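Local coordinates for 2-hydroxyisobutyryl-CoA mutase large subunit (Aquincola tertiaricarbonis, PDB 4R3U), which works with its cobalamin-binding small subunit to interconvert 2-hydroxyisobutyryl-CoA and (S)-3-hydroxybutyryl-CoA, at residues S25-W30 with A63-D68; Q48-T51 with F55-Q58; L186-V191 with P541-L546; L193-K196 with D200-K203. One frame throughout, in Å; residues are numbered along the deposited sequence.

Interaction 1. Residues S25-W30 with A63-D68; sequences SERKDW and AADIAD
Arg27 on helix 17-32 faces the loop residue Asp65 across a wide backbone gap, with the nearest pair of CA atoms, Arg27 and Ala64, 10.0 Å apart. The arginine spans most of that gap. Its CG lies anti to the backbone N (chi1 164°), and the chain bends once, at chi3, before the guanidinium meets the carboxylate. Arg27 sets out toward the loop; Asp65 does not, but its carboxylate turns in to meet it.

The pair forms a salt bridge gripped end-on by two nitrogens. Arg27 NH2 donates to Asp65 OD1 at 2.8 Å. Arg27 NH1 donates to Asp65 OD2 at 3.2 Å, close to the guanidinium plane and on the syn lone pair of the oxygen. A third bond, from NH2 to OD2, is weak. The two groups are not coplanar: their planes stand 41° apart. OD1 is met on its syn side, 28° out of the carboxylate plane. The twist makes the grip less regular than a flat paired bridge.

Asp65 OD2 also accepts from the backbone N of Thr62, which is likely to fix how the carboxylate is turned. The flanking residues place the bridge near a subunit interface. Trp30 NE1 donates to the Pro77 O of the second subunit, and Ala63 packs on Leu71 of that subunit. The arrangement is a bidentate, end-on arginine-aspartate salt bridge at the surface, tying the N-terminal helix to the loop that follows hairpin 49-57.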
loop_
_atom_site.group_PDB
_atom_site.type_symbol
_atom_site.label_atom_id
_atom_site.label_comp_id
_atom_site.label_asym_id
_atom_site.label_seq_id
_atom_site.Cartn_x
_atom_site.Cartn_y
_atom_site.Cartn_z
ATOM N N SER A 25 6.162 4.142 36.428
ATOM C CA SER A 25 6.686 3.137 37.351
ATOM C C SER A 25 6.599 1.760 36.688
ATOM O O SER A 25 7.590 1.020 36.689
ATOM C CB SER A 25 5.904 3.163 38.663
ATOM O OG SER A 25 6.259 2.090 39.524
ATOM N N GLU A 26 5.423 1.449 36.089
ATOM C CA GLU A 26 5.142 0.196 35.391
ATOM C C GLU A 26 6.072 -0.038 34.210
ATOM O O GLU A 26 6.467 -1.184 33.989
ATOM C CB GLU A 26 3.687 0.148 34.906
ATOM C CG GLU A 26 2.691 -0.304 35.963
ATOM C CD GLU A 26 1.228 -0.217 35.565
ATOM O OE1 GLU A 26 0.926 -0.158 34.349
ATOM O OE2 GLU A 26 0.379 -0.205 36.485
ATOM N N ARG A 27 6.397 1.025 33.437
ATOM C CA ARG A 27 7.279 0.905 32.272
ATOM C C ARG A 27 8.707 0.585 32.696
ATOM O O ARG A 27 9.328 -0.305 32.092
ATOM C CB ARG A 27 7.207 2.116 31.325
ATOM C CG ARG A 27 8.392 2.160 30.349
ATOM C CD ARG A 27 8.138 2.900 29.073
ATOM N NE ARG A 27 7.902 4.315 29.305
ATOM C CZ ARG A 27 7.384 5.126 28.399
ATOM N NH1 ARG A 27 7.055 4.665 27.196
ATOM N NH2 ARG A 27 7.199 6.409 28.680
ATOM N N LYS A 28 9.210 1.282 33.747
ATOM C CA LYS A 28 10.552 1.057 34.308
ATOM C C LYS A 28 10.705 -0.382 34.760
ATOM O O LYS A 28 11.768 -0.966 34.561
ATOM C CB LYS A 28 10.875 2.049 35.442
ATOM C CG LYS A 28 11.185 3.478 34.964
ATOM C CD LYS A 28 12.618 3.652 34.398
ATOM C CE LYS A 28 12.980 5.078 34.054
ATOM N NZ LYS A 28 14.315 5.146 33.407
ATOM N N ASP A 29 9.614 -0.963 35.299
ATOM C CA ASP A 29 9.503 -2.359 35.747
ATOM C C ASP A 29 9.608 -3.302 34.528
ATOM O O ASP A 29 10.457 -4.189 34.499
ATOM C CB ASP A 29 8.169 -2.581 36.499
ATOM C CG ASP A 29 8.173 -2.280 38.004
ATOM O OD1 ASP A 29 9.095 -2.759 38.716
ATOM O OD2 ASP A 29 7.258 -1.564 38.465
ATOM N N TRP A 30 8.773 -3.065 33.508
ATOM C CA TRP A 30 8.699 -3.778 32.221
ATOM C C TRP A 30 10.041 -3.718 31.457
ATOM O O TRP A 30 10.422 -4.704 30.825
ATOM C CB TRP A 30 7.545 -3.166 31.398
ATOM C CG TRP A 30 7.435 -3.555 29.951
ATOM C CD1 TRP A 30 6.839 -4.675 29.446
ATOM C CD2 TRP A 30 7.781 -2.742 28.821
ATOM N NE1 TRP A 30 6.838 -4.632 28.070
ATOM C CE2 TRP A 30 7.405 -3.455 27.658
ATOM C CE3 TRP A 30 8.363 -1.470 28.677
ATOM C CZ2 TRP A 30 7.614 -2.954 26.368
ATOM C CZ3 TRP A 30 8.568 -0.972 27.398
ATOM C CH2 TRP A 30 8.196 -1.711 26.260
ATOM N N ALA A 63 0.489 6.888 27.532
ATOM C CA ALA A 63 -0.207 8.160 27.758
ATOM C C ALA A 63 0.677 9.163 28.488
ATOM O O ALA A 63 0.483 10.369 28.313
ATOM C CB ALA A 63 -1.481 7.926 28.539
ATOM N N ALA A 64 1.670 8.657 29.277
ATOM C CA ALA A 64 2.619 9.459 30.044
ATOM C C ALA A 64 3.466 10.364 29.131
ATOM O O ALA A 64 3.734 11.528 29.470
ATOM C CB ALA A 64 3.507 8.559 30.895
ATOM N N ASP A 65 3.842 9.833 27.960
ATOM C CA ASP A 65 4.659 10.510 26.942
ATOM C C ASP A 65 3.978 11.725 26.336
ATOM O O ASP A 65 4.668 12.590 25.818
ATOM C CB ASP A 65 5.065 9.524 25.829
ATOM C CG ASP A 65 5.853 8.333 26.319
ATOM O OD1 ASP A 65 6.914 8.539 26.956
ATOM O OD2 ASP A 65 5.410 7.198 26.084
ATOM N N ILE A 66 2.639 11.780 26.379
ATOM C CA ILE A 66 1.864 12.883 25.801
ATOM C C ILE A 66 1.138 13.767 26.822
ATOM O O ILE A 66 0.455 14.712 26.430
ATOM C CB ILE A 66 0.970 12.423 24.607
ATOM C CG1 ILE A 66 -0.076 11.356 25.010
ATOM C CG2 ILE A 66 1.832 11.965 23.437
ATOM C CD1 ILE A 66 -1.340 11.397 24.161
ATOM N N ALA A 67 1.302 13.465 28.120
ATOM C CA ALA A 67 0.691 14.175 29.254
ATOM C C ALA A 67 1.007 15.675 29.265
ATOM O O ALA A 67 0.172 16.462 29.708
ATOM C CB ALA A 67 1.128 13.541 30.569
ATOM N N ASP A 68 2.190 16.070 28.753
ATOM C CA ASP A 68 2.597 17.466 28.700
ATOM C C ASP A 68 1.989 18.241 27.524
ATOM O O ASP A 68 2.033 19.467 27.532
ATOM C CB ASP A 68 4.124 17.620 28.844
ATOM C CG ASP A 68 4.696 17.067 30.164
ATOM O OD1 ASP A 68 3.955 17.047 31.188
ATOM O OD2 ASP A 68 5.885 16.678 30.181
#

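Interaction 2. Residues Q48-T51 with F55-Q58; sequences QFHT and FPVQ
Phe49 O is gripped by two donors, one from each segment. Val57 N donates to Phe49 O at 3.0 Å in a nearly straight bond, from above the carbonyl plane. Gln48 NE2 donates to Phe49 O at 2.9 Å, in the carbonyl plane and on a lone pair. The Gln48 chain bends at chi2 (63°), which brings the amide back to the carbonyl of Phe49. The same NE2 makes a weak bond to Val57 O. A water accepts from Phe49 N.

Nearer the turn, Thr51 N donates to Phe55 O at 2.8 Å. The Thr51 hydroxyl works in the other direction: Phe55 N donates to Thr51 OG1 at 2.9 Å. OG1 is also hydrogen-bonded to Glu308 OE2, so two partners hold it. The methyl CG2 of Thr51 packs on Val57 CG1 at 3.6 Å. With an alanine here, Phe55 N and Glu308 would probably both lose their hydroxyl partner, and Val57 its methyl neighbour.

On the face carrying His50 and Pro56, His50 ND1 lies 3.6 Å from Pro56 CA, and the two side chains pass at a slant. Phe55 stacks on Tyr429 of helix 420-442, while Val57 packs on Val412 of the second subunit. This is a short antiparallel beta hairpin, with His50 and Pro56 as a non-hydrogen-bonded pair.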
loop_
_atom_site.group_PDB
_atom_site.type_symbol
_atom_site.label_atom_id
_atom_site.label_comp_id
_atom_site.label_asym_id
_atom_site.label_seq_id
_atom_site.Cartn_x
_atom_site.Cartn_y
_atom_site.Cartn_z
ATOM N N GLN A 48 19.589 2.453 19.428
ATOM C CA GLN A 48 18.648 3.567 19.350
ATOM C C GLN A 48 18.100 3.609 17.921
ATOM O O GLN A 48 18.872 3.707 16.965
ATOM C CB GLN A 48 19.334 4.921 19.726
ATOM C CG GLN A 48 18.426 6.173 19.627
ATOM C CD GLN A 48 17.233 6.139 20.588
ATOM O OE1 GLN A 48 17.395 6.046 21.820
ATOM N NE2 GLN A 48 16.004 6.217 20.057
ATOM N N PHE A 49 16.778 3.521 17.776
ATOM C CA PHE A 49 16.142 3.601 16.474
ATOM C C PHE A 49 15.740 5.059 16.223
ATOM O O PHE A 49 15.567 5.835 17.171
ATOM C CB PHE A 49 14.929 2.663 16.385
ATOM C CG PHE A 49 15.239 1.175 16.355
ATOM C CD1 PHE A 49 15.454 0.468 17.530
ATOM C CD2 PHE A 49 15.227 0.473 15.162
ATOM C CE1 PHE A 49 15.657 -0.909 17.509
ATOM C CE2 PHE A 49 15.464 -0.899 15.142
ATOM C CZ PHE A 49 15.640 -1.587 16.316
ATOM N N HIS A 50 15.660 5.446 14.955
ATOM C CA HIS A 50 15.326 6.819 14.573
ATOM C C HIS A 50 14.388 6.767 13.406
ATOM O O HIS A 50 14.402 5.782 12.674
ATOM C CB HIS A 50 16.585 7.581 14.097
ATOM C CG HIS A 50 17.664 7.705 15.113
ATOM N ND1 HIS A 50 17.845 8.869 15.828
ATOM C CD2 HIS A 50 18.605 6.810 15.481
ATOM C CE1 HIS A 50 18.874 8.639 16.626
ATOM N NE2 HIS A 50 19.357 7.411 16.455
ATOM N N THR A 51 13.653 7.847 13.164
ATOM C CA THR A 51 12.828 7.960 11.976
ATOM C C THR A 51 13.832 8.238 10.775
ATOM O O THR A 51 15.049 8.384 11.008
ATOM C CB THR A 51 11.832 9.122 12.154
ATOM O OG1 THR A 51 12.530 10.311 12.521
ATOM C CG2 THR A 51 10.767 8.848 13.158
ATOM N N PHE A 55 14.743 11.660 13.844
ATOM C CA PHE A 55 14.166 11.900 15.161
ATOM C C PHE A 55 14.268 10.590 15.919
ATOM O O PHE A 55 13.857 9.559 15.377
ATOM C CB PHE A 55 12.691 12.314 15.041
ATOM C CG PHE A 55 12.437 13.787 14.894
ATOM C CD1 PHE A 55 13.035 14.512 13.878
ATOM C CD2 PHE A 55 11.549 14.442 15.745
ATOM C CE1 PHE A 55 12.795 15.876 13.738
ATOM C CE2 PHE A 55 11.282 15.805 15.589
ATOM C CZ PHE A 55 11.907 16.513 14.584
ATOM N N PRO A 56 14.855 10.576 17.134
ATOM C CA PRO A 56 14.929 9.309 17.886
ATOM C C PRO A 56 13.537 8.845 18.340
ATOM O O PRO A 56 12.697 9.656 18.768
ATOM C CB PRO A 56 15.852 9.636 19.062
ATOM C CG PRO A 56 15.761 11.105 19.244
ATOM C CD PRO A 56 15.425 11.707 17.905
ATOM N N VAL A 57 13.289 7.525 18.213
ATOM C CA VAL A 57 12.022 6.912 18.602
ATOM C C VAL A 57 12.157 5.956 19.785
ATOM O O VAL A 57 13.189 5.283 19.928
ATOM C CB VAL A 57 11.234 6.295 17.424
ATOM C CG1 VAL A 57 10.879 7.354 16.402
ATOM C CG2 VAL A 57 11.987 5.133 16.771
ATOM N N GLN A 58 11.125 5.934 20.659
ATOM C CA GLN A 58 11.085 5.019 21.806
ATOM C C GLN A 58 10.562 3.632 21.330
ATOM O O GLN A 58 9.903 3.552 20.289
ATOM C CB GLN A 58 10.155 5.560 22.912
ATOM C CG GLN A 58 10.582 6.922 23.522
ATOM C CD GLN A 58 9.510 7.563 24.387
ATOM O OE1 GLN A 58 8.535 6.939 24.797
ATOM N NE2 GLN A 58 9.651 8.829 24.678
HETATM O O HOH W 1 14.853 3.454 20.201
#

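Interaction 3. Residues L186-V191 with P541-L546; sequences LLAMYV and PLTIEL
Ala188 and Ile544 bring helices 183-196 and 540-549 together, their CA atoms 4.4 Å apart. The segment axes approach to 8.3 Å and cross at -66°. This is helix-helix packing. It joins the crossover helix between barrel strands 175-178 and 206-208 to a helix near the C-terminal end of the chain.

The first kind of contact is a small side chain against backbone. Ala188 CB presses on the far helix, 3.7 Å from both Ile544 N and Thr543 C. The small alanine is consistent with the close approach of the helices.

The second kind is aliphatic. Thr543 CG2 lies 3.7 Å from Ala188 CB. Ile544 CG1 lies beside the backbone N (chi1 -59°) and packs over Ala188, 3.8 Å from its CB. Further along, Ile544 CD1 touches Val191 CG1 at 3.8 Å, the two side chains set aslant. Tyr239 of helix 226-243 packs on both of them. An alanine in place of Ile544 would probably open a gap beside Val191 and take away the CG1 cover over Ala188.

The polar part is small. Thr543 OG1 bonds Leu539 O and has a weak bond with Trp184 NE1. Its methyl can thus face Ala188 while the hydroxyl is used.

All four touching residues are buried, and the contacts between the two segments are apolar, consistent with a join that rests on packing and loss of water.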
loop_
_atom_site.group_PDB
_atom_site.type_symbol
_atom_site.label_atom_id
_atom_site.label_comp_id
_atom_site.label_asym_id
_atom_site.label_seq_id
_atom_site.Cartn_x
_atom_site.Cartn_y
_atom_site.Cartn_z
ATOM N N LEU A 186 1.262 33.252 -16.649
ATOM C CA LEU A 186 0.283 32.172 -16.776
ATOM C C LEU A 186 -1.034 32.461 -16.084
ATOM O O LEU A 186 -2.081 32.117 -16.631
ATOM C CB LEU A 186 0.878 30.818 -16.400
ATOM C CG LEU A 186 1.359 30.062 -17.607
ATOM C CD1 LEU A 186 2.652 30.602 -18.121
ATOM C CD2 LEU A 186 1.533 28.663 -17.298
ATOM N N LEU A 187 -0.988 33.175 -14.935
ATOM C CA LEU A 187 -2.190 33.619 -14.240
ATOM C C LEU A 187 -2.937 34.687 -15.086
ATOM O O LEU A 187 -4.171 34.669 -15.151
ATOM C CB LEU A 187 -1.864 34.151 -12.826
ATOM C CG LEU A 187 -3.058 34.661 -11.989
ATOM C CD1 LEU A 187 -4.177 33.594 -11.819
ATOM C CD2 LEU A 187 -2.596 35.235 -10.676
ATOM N N ALA A 188 -2.187 35.591 -15.742
ATOM C CA ALA A 188 -2.752 36.611 -16.624
ATOM C C ALA A 188 -3.460 35.934 -17.800
ATOM O O ALA A 188 -4.552 36.362 -18.172
ATOM C CB ALA A 188 -1.659 37.529 -17.134
ATOM N N MET A 189 -2.860 34.855 -18.347
ATOM C CA MET A 189 -3.406 34.069 -19.458
ATOM C C MET A 189 -4.660 33.343 -19.051
ATOM O O MET A 189 -5.610 33.281 -19.848
ATOM C CB MET A 189 -2.386 33.062 -19.990
ATOM C CG MET A 189 -1.336 33.666 -20.878
ATOM S SD MET A 189 -0.120 32.436 -21.393
ATOM C CE MET A 189 1.077 33.494 -22.207
ATOM N N TYR A 190 -4.669 32.798 -17.808
ATOM C CA TYR A 190 -5.817 32.091 -17.271
ATOM C C TYR A 190 -7.017 33.030 -17.140
ATOM O O TYR A 190 -8.128 32.675 -17.568
ATOM C CB TYR A 190 -5.472 31.419 -15.931
ATOM C CG TYR A 190 -6.450 30.336 -15.521
ATOM C CD1 TYR A 190 -6.438 29.080 -16.138
ATOM C CD2 TYR A 190 -7.357 30.544 -14.488
ATOM C CE1 TYR A 190 -7.315 28.064 -15.737
ATOM C CE2 TYR A 190 -8.247 29.540 -14.085
ATOM C CZ TYR A 190 -8.223 28.301 -14.711
ATOM O OH TYR A 190 -9.093 27.313 -14.297
ATOM N N VAL A 191 -6.769 34.250 -16.584
ATOM C CA VAL A 191 -7.772 35.294 -16.391
ATOM C C VAL A 191 -8.316 35.743 -17.744
ATOM O O VAL A 191 -9.535 35.761 -17.927
ATOM C CB VAL A 191 -7.258 36.461 -15.494
ATOM C CG1 VAL A 191 -8.219 37.660 -15.501
ATOM C CG2 VAL A 191 -7.024 35.976 -14.071
ATOM N N PRO A 541 -2.869 43.609 -13.784
ATOM C CA PRO A 541 -3.773 44.172 -14.810
ATOM C C PRO A 541 -3.195 44.343 -16.212
ATOM O O PRO A 541 -3.851 43.969 -17.187
ATOM C CB PRO A 541 -4.205 45.508 -14.206
ATOM C CG PRO A 541 -4.057 45.330 -12.767
ATOM C CD PRO A 541 -2.884 44.445 -12.560
ATOM N N LEU A 542 -1.975 44.898 -16.311
ATOM C CA LEU A 542 -1.311 45.140 -17.590
ATOM C C LEU A 542 -0.802 43.884 -18.265
ATOM O O LEU A 542 -0.801 43.850 -19.492
ATOM C CB LEU A 542 -0.217 46.215 -17.460
ATOM C CG LEU A 542 0.294 46.888 -18.722
ATOM C CD1 LEU A 542 -0.834 47.359 -19.610
ATOM C CD2 LEU A 542 1.145 48.033 -18.357
ATOM N N THR A 543 -0.365 42.862 -17.483
ATOM C CA THR A 543 0.083 41.571 -18.015
ATOM C C THR A 543 -1.148 40.860 -18.647
ATOM O O THR A 543 -0.995 40.208 -19.687
ATOM C CB THR A 543 0.782 40.709 -16.951
ATOM O OG1 THR A 543 1.728 41.486 -16.228
ATOM C CG2 THR A 543 1.494 39.500 -17.551
ATOM N N ILE A 544 -2.363 41.026 -18.045
ATOM C CA ILE A 544 -3.625 40.497 -18.596
ATOM C C ILE A 544 -3.884 41.150 -19.980
ATOM O O ILE A 544 -4.166 40.431 -20.941
ATOM C CB ILE A 544 -4.858 40.586 -17.619
ATOM C CG1 ILE A 544 -4.602 39.819 -16.301
ATOM C CG2 ILE A 544 -6.139 40.042 -18.278
ATOM C CD1 ILE A 544 -5.460 40.273 -15.112
ATOM N N GLU A 545 -3.700 42.484 -20.101
ATOM C CA GLU A 545 -3.878 43.186 -21.377
ATOM C C GLU A 545 -2.851 42.773 -22.432
ATOM O O GLU A 545 -3.198 42.570 -23.603
ATOM C CB GLU A 545 -3.910 44.699 -21.179
ATOM C CG GLU A 545 -5.234 45.205 -20.616
ATOM C CD GLU A 545 -6.479 44.709 -21.334
ATOM O OE1 GLU A 545 -6.595 44.967 -22.554
ATOM O OE2 GLU A 545 -7.300 44.004 -20.697
ATOM N N LEU A 546 -1.613 42.561 -21.989
ATOM C CA LEU A 546 -0.506 42.131 -22.833
ATOM C C LEU A 546 -0.743 40.770 -23.490
ATOM O O LEU A 546 -0.715 40.683 -24.720
ATOM C CB LEU A 546 0.805 42.123 -22.036
ATOM C CG LEU A 546 1.560 43.457 -21.963
ATOM C CD1 LEU A 546 2.544 43.449 -20.805
ATOM C CD2 LEU A 546 2.261 43.771 -23.289
#

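Interaction 4. Residues L193-K196 with D200-K203; sequences LGEK and DLNK
The Glu195 carboxylate is the flat group that meets Leu201: Leu201 CD1 lies 3.9 Å from Glu195 OE1, well off the carboxylate plane. A second flat group, the Asp200 carboxylate, is met from above its plane by Asn202 N, which donates to Asp200 OD1 at 3.2 Å and closes an Asx turn. The turn follows helix 183-196 and leads to strand 206-208. Strands 175-178 and 206-208 are parallel neighbours in the sheet, so this is the return leg of a beta-alpha-beta crossover in the barrel domain.

Across the contact the packing is light. Leu201 carries it with both methyls. Leu201 CG sits beside the backbone N (chi1 -61°), and from there the branches reach the helix. Leu201 CD2 lies 4.0 Å from Glu195 CG. Leu201 CD2 also looks onto the bare backbone of Gly194, 4.5 Å from Gly194 C. The Glu195 chain is extended beyond CG and slants across the leucine.

Glu195 OE2 forms a salt bridge with Lys548 of helix 540-549. The acid thus offers carbon and one oxygen to Leu201 and the other oxygen to a lysine. Leu201 also packs on Leu244. In the short 3-10 segment 201-203, Lys203 N donates to Asp200 O at 3.1 Å.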
loop_
_atom_site.group_PDB
_atom_site.type_symbol
_atom_site.label_atom_id
_atom_site.label_comp_id
_atom_site.label_asym_id
_atom_site.label_seq_id
_atom_site.Cartn_x
_atom_site.Cartn_y
_atom_site.Cartn_z
ATOM N N LEU A 193 -8.291 34.046 -20.541
ATOM C CA LEU A 193 -9.050 32.903 -21.078
ATOM C C LEU A 193 -10.479 32.831 -20.480
ATOM O O LEU A 193 -11.440 32.655 -21.223
ATOM C CB LEU A 193 -8.283 31.570 -20.870
ATOM C CG LEU A 193 -8.969 30.272 -21.356
ATOM C CD1 LEU A 193 -9.157 30.246 -22.863
ATOM C CD2 LEU A 193 -8.187 29.064 -20.955
ATOM N N GLY A 194 -10.576 32.984 -19.160
ATOM C CA GLY A 194 -11.827 32.980 -18.412
ATOM C C GLY A 194 -12.760 34.068 -18.868
ATOM O O GLY A 194 -13.954 33.817 -19.039
ATOM N N GLU A 195 -12.203 35.272 -19.133
ATOM C CA GLU A 195 -12.946 36.425 -19.641
ATOM C C GLU A 195 -13.469 36.144 -21.055
ATOM O O GLU A 195 -14.665 36.325 -21.313
ATOM C CB GLU A 195 -12.085 37.703 -19.597
ATOM C CG GLU A 195 -11.975 38.304 -18.200
ATOM C CD GLU A 195 -11.009 39.462 -17.991
ATOM O OE1 GLU A 195 -11.286 40.307 -17.108
ATOM O OE2 GLU A 195 -9.953 39.498 -18.662
ATOM N N LYS A 196 -12.573 35.654 -21.953
ATOM C CA LYS A 196 -12.865 35.289 -23.342
ATOM C C LYS A 196 -14.017 34.273 -23.404
ATOM O O LYS A 196 -14.871 34.347 -24.279
ATOM C CB LYS A 196 -11.600 34.712 -24.005
ATOM C CG LYS A 196 -11.684 34.642 -25.519
ATOM C CD LYS A 196 -10.326 34.599 -26.186
ATOM C CE LYS A 196 -10.466 34.457 -27.685
ATOM N NZ LYS A 196 -9.152 34.469 -28.369
ATOM N N ASP A 200 -17.411 33.701 -14.917
ATOM C CA ASP A 200 -17.334 34.581 -13.755
ATOM C C ASP A 200 -15.958 34.246 -13.126
ATOM O O ASP A 200 -15.661 33.063 -12.843
ATOM C CB ASP A 200 -18.502 34.286 -12.784
ATOM C CG ASP A 200 -18.563 35.102 -11.496
ATOM O OD1 ASP A 200 -17.626 35.887 -11.236
ATOM O OD2 ASP A 200 -19.523 34.907 -10.715
ATOM N N LEU A 201 -15.097 35.273 -12.983
ATOM C CA LEU A 201 -13.738 35.094 -12.461
ATOM C C LEU A 201 -13.732 34.566 -11.043
ATOM O O LEU A 201 -12.905 33.721 -10.711
ATOM C CB LEU A 201 -12.905 36.382 -12.564
ATOM C CG LEU A 201 -12.652 36.973 -13.950
ATOM C CD1 LEU A 201 -11.777 38.164 -13.838
ATOM C CD2 LEU A 201 -11.979 35.972 -14.900
ATOM N N ASN A 202 -14.702 35.031 -10.222
ATOM C CA ASN A 202 -14.873 34.628 -8.827
ATOM C C ASN A 202 -15.334 33.172 -8.658
ATOM O O ASN A 202 -15.374 32.677 -7.530
ATOM C CB ASN A 202 -15.751 35.637 -8.077
ATOM C CG ASN A 202 -15.106 37.000 -8.002
ATOM O OD1 ASN A 202 -13.958 37.167 -7.558
ATOM N ND2 ASN A 202 -15.821 38.005 -8.481
ATOM N N LYS A 203 -15.633 32.481 -9.781
ATOM C CA LYS A 203 -16.043 31.067 -9.818
ATOM C C LYS A 203 -14.878 30.168 -10.289
ATOM O O LYS A 203 -15.015 28.945 -10.296
ATOM C CB LYS A 203 -17.240 30.872 -10.770
ATOM C CG LYS A 203 -18.588 31.366 -10.268
ATOM C CD LYS A 203 -19.680 30.948 -11.253
ATOM C CE LYS A 203 -20.889 31.864 -11.296
ATOM N NZ LYS A 203 -21.506 31.858 -12.655
#

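Overall arrangement
The four contacts form two pairs on opposite sides of the chain's centre. Interactions 1 and 2 have centres 17 Å apart and meet at Gln58, whose side chain touches Arg27 and Asp65. Hairpin 49-57 is nested inside the loop closed by interaction 1, and both contacts touch the second subunit. Interactions 3 and 4 share helix 183-196, with centres 12 Å apart. Glu195 packs on Ile544, and Leu201 on Val191. The two pairs lie 50 to 59 Å apart, centre to centre. The Val191 side chain is about 9 Å from that of substrate-binding Val208, and that of Leu201 about 9 Å from the side chain of Arg246. The side chain of Phe49 is about 10 Å from a bound CoA ligand, that of Leu201 about 13 Å.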